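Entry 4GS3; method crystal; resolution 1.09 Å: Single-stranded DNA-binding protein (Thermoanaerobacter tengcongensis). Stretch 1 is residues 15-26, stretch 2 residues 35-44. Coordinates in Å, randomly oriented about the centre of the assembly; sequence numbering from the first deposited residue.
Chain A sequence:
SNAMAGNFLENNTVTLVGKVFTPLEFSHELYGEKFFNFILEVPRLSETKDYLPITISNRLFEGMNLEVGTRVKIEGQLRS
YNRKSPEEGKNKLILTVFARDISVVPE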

# COMPACT_ATOMS: atom_id res chain seq x y z
N THR A 15 8.81 -5.55 1.71
CA THR A 15 9.23 -4.16 1.99
C THR A 15 9.32 -3.44 0.66
O THR A 15 9.99 -3.91 -0.27
CB THR A 15 10.54 -4.11 2.75
OG1 THR A 15 10.39 -4.80 4.00
CG2 THR A 15 10.91 -2.65 3.05
N LEU A 16 8.69 -2.26 0.59
CA LEU A 16 8.67 -1.44 -0.62
C LEU A 16 8.97 0.00 -0.25
O LEU A 16 8.48 0.49 0.78
CB LEU A 16 7.29 -1.48 -1.28
CG LEU A 16 6.79 -2.87 -1.68
CD1 LEU A 16 5.35 -2.78 -2.11
CD2 LEU A 16 7.63 -3.49 -2.79
N VAL A 17 9.70 0.69 -1.11
CA VAL A 17 9.85 2.15 -1.02
C VAL A 17 9.45 2.70 -2.36
O VAL A 17 10.02 2.34 -3.39
CB VAL A 17 11.28 2.56 -0.67
CG1 VAL A 17 11.31 4.10 -0.57
CG2 VAL A 17 11.75 1.94 0.63
N GLY A 18 8.45 3.57 -2.39
CA GLY A 18 8.02 4.16 -3.65
C GLY A 18 7.00 5.26 -3.43
O GLY A 18 6.89 5.80 -2.31
N LYS A 19 6.31 5.62 -4.49
CA LYS A 19 5.40 6.75 -4.45
C LYS A 19 3.97 6.31 -4.69
O LYS A 19 3.68 5.45 -5.52
CB LYS A 19 5.77 7.79 -5.52
CG LYS A 19 7.04 8.57 -5.10
CD LYS A 19 7.46 9.64 -6.02
CE LYS A 19 8.83 10.22 -5.66
NZ LYS A 19 8.94 11.50 -6.40
N VAL A 20 3.04 6.92 -3.97
CA VAL A 20 1.62 6.71 -4.19
C VAL A 20 1.32 7.11 -5.61
O VAL A 20 1.56 8.29 -5.98
CB VAL A 20 0.78 7.49 -3.16
CG1 VAL A 20 -0.72 7.33 -3.46
CG2 VAL A 20 1.11 7.06 -1.72
N PHE A 21 0.81 6.21 -6.41
CA PHE A 21 0.61 6.41 -7.86
C PHE A 21 -0.82 6.62 -8.23
O PHE A 21 -1.16 7.39 -9.13
CB PHE A 21 1.23 5.23 -8.59
CG PHE A 21 1.33 5.42 -10.10
CD1 PHE A 21 2.18 6.38 -10.63
CD2 PHE A 21 0.59 4.61 -10.95
CE1 PHE A 21 2.27 6.49 -12.03
CE2 PHE A 21 0.71 4.75 -12.31
CZ PHE A 21 1.53 5.70 -12.84
N THR A 22 -1.73 5.91 -7.57
CA THR A 22 -3.15 6.13 -7.70
C THR A 22 -3.69 6.44 -6.29
O THR A 22 -3.09 6.06 -5.30
CB THR A 22 -3.87 4.93 -8.30
OG1 THR A 22 -3.85 3.84 -7.34
CG2 THR A 22 -3.29 4.48 -9.62
N PRO A 23 -4.80 7.18 -6.19
CA PRO A 23 -5.25 7.62 -4.86
C PRO A 23 -5.82 6.47 -4.02
O PRO A 23 -6.32 5.48 -4.51
CB PRO A 23 -6.30 8.64 -5.14
CG PRO A 23 -6.77 8.30 -6.50
CD PRO A 23 -5.63 7.77 -7.26
N LEU A 24 -5.83 6.71 -2.73
CA LEU A 24 -6.49 5.75 -1.84
C LEU A 24 -7.97 5.68 -2.19
O LEU A 24 -8.69 6.67 -2.24
CB LEU A 24 -6.29 6.11 -0.37
CG LEU A 24 -5.04 5.45 0.27
CD1 LEU A 24 -3.81 6.04 -0.40
CD2 LEU A 24 -5.11 5.65 1.77
N GLU A 25 -8.45 4.48 -2.47
CA GLU A 25 -9.83 4.27 -2.88
C GLU A 25 -10.43 3.38 -1.83
O GLU A 25 -9.87 2.32 -1.51
CB GLU A 25 -9.86 3.68 -4.29
CG GLU A 25 -9.40 4.71 -5.33
CD GLU A 25 -9.36 4.48 -6.83
OE1 GLU A 25 -9.88 3.37 -7.18
OE2 GLU A 25 -8.89 5.33 -7.71
N PHE A 26 -11.53 3.79 -1.29
CA PHE A 26 -12.21 2.99 -0.28
C PHE A 26 -12.54 1.66 -0.88
O PHE A 26 -13.10 1.59 -1.97
CB PHE A 26 -13.45 3.82 0.15
CG PHE A 26 -14.29 3.01 1.11
CD1 PHE A 26 -13.89 2.89 2.44
CD2 PHE A 26 -15.43 2.39 0.69
CE1 PHE A 26 -14.66 2.16 3.30
CE2 PHE A 26 -16.21 1.67 1.58
CZ PHE A 26 -15.85 1.55 2.90
N PHE A 35 -10.93 0.17 5.04
CA PHE A 35 -9.80 -0.22 4.27
C PHE A 35 -9.81 0.50 2.91
O PHE A 35 -10.86 0.73 2.30
CB PHE A 35 -9.71 -1.75 4.08
CG PHE A 35 -9.39 -2.46 5.39
CD1 PHE A 35 -10.43 -2.70 6.30
CD2 PHE A 35 -8.10 -2.84 5.69
CE1 PHE A 35 -10.15 -3.34 7.48
CE2 PHE A 35 -7.85 -3.47 6.89
CZ PHE A 35 -8.86 -3.69 7.79
N PHE A 36 -8.59 0.77 2.46
CA PHE A 36 -8.35 1.48 1.23
C PHE A 36 -7.32 0.71 0.38
O PHE A 36 -6.40 0.10 0.94
CB PHE A 36 -7.79 2.84 1.50
CG PHE A 36 -8.75 3.72 2.28
CD1 PHE A 36 -8.83 3.58 3.65
CD2 PHE A 36 -9.56 4.59 1.64
CE1 PHE A 36 -9.71 4.34 4.37
CE2 PHE A 36 -10.44 5.40 2.37
CZ PHE A 36 -10.51 5.26 3.72
N ASN A 37 -7.48 0.77 -0.91
CA ASN A 37 -6.52 0.23 -1.85
C ASN A 37 -5.86 1.36 -2.61
O ASN A 37 -6.51 2.38 -2.90
CB ASN A 37 -7.28 -0.62 -2.90
CG ASN A 37 -7.89 -1.88 -2.36
OD1 ASN A 37 -7.31 -2.61 -1.57
ND2 ASN A 37 -9.09 -2.17 -2.81
N PHE A 38 -4.60 1.19 -3.00
CA PHE A 38 -3.94 2.14 -3.87
C PHE A 38 -2.79 1.42 -4.57
O PHE A 38 -2.35 0.36 -4.13
CB PHE A 38 -3.45 3.38 -3.14
CG PHE A 38 -2.36 3.18 -2.15
CD1 PHE A 38 -2.62 2.78 -0.85
CD2 PHE A 38 -1.04 3.41 -2.49
CE1 PHE A 38 -1.63 2.65 0.09
CE2 PHE A 38 -0.03 3.28 -1.56
CZ PHE A 38 -0.34 2.92 -0.26
N ILE A 39 -2.25 2.03 -5.62
CA ILE A 39 -1.09 1.52 -6.31
C ILE A 39 0.14 2.32 -5.95
O ILE A 39 0.10 3.55 -5.91
CB ILE A 39 -1.33 1.61 -7.84
CG1 ILE A 39 -2.58 0.81 -8.24
CG2 ILE A 39 -0.09 1.18 -8.63
CD1 ILE A 39 -2.58 -0.63 -7.84
N LEU A 40 1.23 1.60 -5.68
CA LEU A 40 2.53 2.18 -5.38
C LEU A 40 3.43 2.00 -6.59
O LEU A 40 3.55 0.88 -7.11
CB LEU A 40 3.13 1.47 -4.15
CG LEU A 40 4.34 2.16 -3.53
CD1 LEU A 40 3.90 3.38 -2.75
CD2 LEU A 40 5.12 1.18 -2.67
N GLU A 41 4.10 3.07 -7.02
CA GLU A 41 5.10 3.00 -8.08
C GLU A 41 6.47 2.83 -7.44
O GLU A 41 6.90 3.68 -6.65
CB GLU A 41 5.07 4.28 -8.92
CG GLU A 41 6.06 4.34 -10.04
CD GLU A 41 6.04 5.69 -10.74
OE1 GLU A 41 6.38 6.67 -10.03
OE2 GLU A 41 5.69 5.72 -11.93
N VAL A 42 7.16 1.76 -7.77
CA VAL A 42 8.43 1.44 -7.19
C VAL A 42 9.48 1.33 -8.29
O VAL A 42 9.38 0.44 -9.14
CB VAL A 42 8.39 0.10 -6.37
CG1 VAL A 42 9.72 -0.20 -5.73
CG2 VAL A 42 7.29 0.22 -5.30
N PRO A 43 10.49 2.22 -8.30
CA PRO A 43 11.45 2.17 -9.40
C PRO A 43 12.50 1.08 -9.26
O PRO A 43 13.03 0.86 -8.19
CB PRO A 43 12.08 3.57 -9.28
CG PRO A 43 12.05 3.88 -7.78
CD PRO A 43 10.73 3.30 -7.33
N ARG A 44 12.82 0.39 -10.36
CA ARG A 44 13.94 -0.51 -10.42
C ARG A 44 15.23 0.26 -10.67
O ARG A 44 15.22 1.43 -11.09
CB ARG A 44 13.76 -1.52 -11.54
CG ARG A 44 12.54 -2.40 -11.37
CD ARG A 44 12.56 -3.57 -12.38
NE ARG A 44 11.26 -4.17 -12.50
CZ ARG A 44 10.87 -5.01 -13.44
NH1 ARG A 44 11.68 -5.41 -14.40
NH2 ARG A 44 9.64 -5.49 -13.46
O HOH W 1 -10.91 -0.02 -3.56

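Stretch 2 is a single strand through P43, already under way at F35, antiparallel in its pairing with stretch 1, which meets it in two separate ladders; between V20 and E25 the register shifts by two residues. At F35 the side chain points away, and F35 meets stretch 1 through its backbone, with its O 3.7 Å from F26 CA. F36 pairs with F26 without hydrogen bonds, CA to CA 4.4 Å, and the weakly positive C-H edge of the F26 ring approaches the electron-rich face of the F36 ring, the planes at 76° and the centroids 5.9 Å apart. L24 adds an apolar contact, CD2 to F36 CB at 3.9 Å. N37 and E25 form the hydrogen-bonded pair of this ladder: E25 N to N37 O and N37 N to E25 O are both 2.9 Å. Water 1 ties the same end together, accepting from N37 ND2 (2.9 Å) and donating to F26 O (3.1 Å). F38 is buried, its ring sharing apolar contacts with L24 (CD1 to F38 CD1, 3.5 Å) and V20 (CG2 to F38 CE2, 4.0 Å). I39 sits beside the break between the ladders. Its O accepts from F21 N at 2.8 Å and weakly from T22 N at 3.4 Å, while its N donates to T22 OG1 at 3.0 Å, so a side-chain hydroxyl takes the place of a backbone carbonyl. L40 pairs with V20 in the second ladder and packs its CD2 3.7 Å from L16 CB. E41 and K19 supply that ladder's hydrogen bonds, K19 N to E41 O at 3.0 Å and E41 N to K19 O at 2.8 Å. At V42, CG2 lies 4.3 Å from G18 CA; an ideal CB on G18 would clash with that methyl and with E41 O, so the bare glycine permits the close approach.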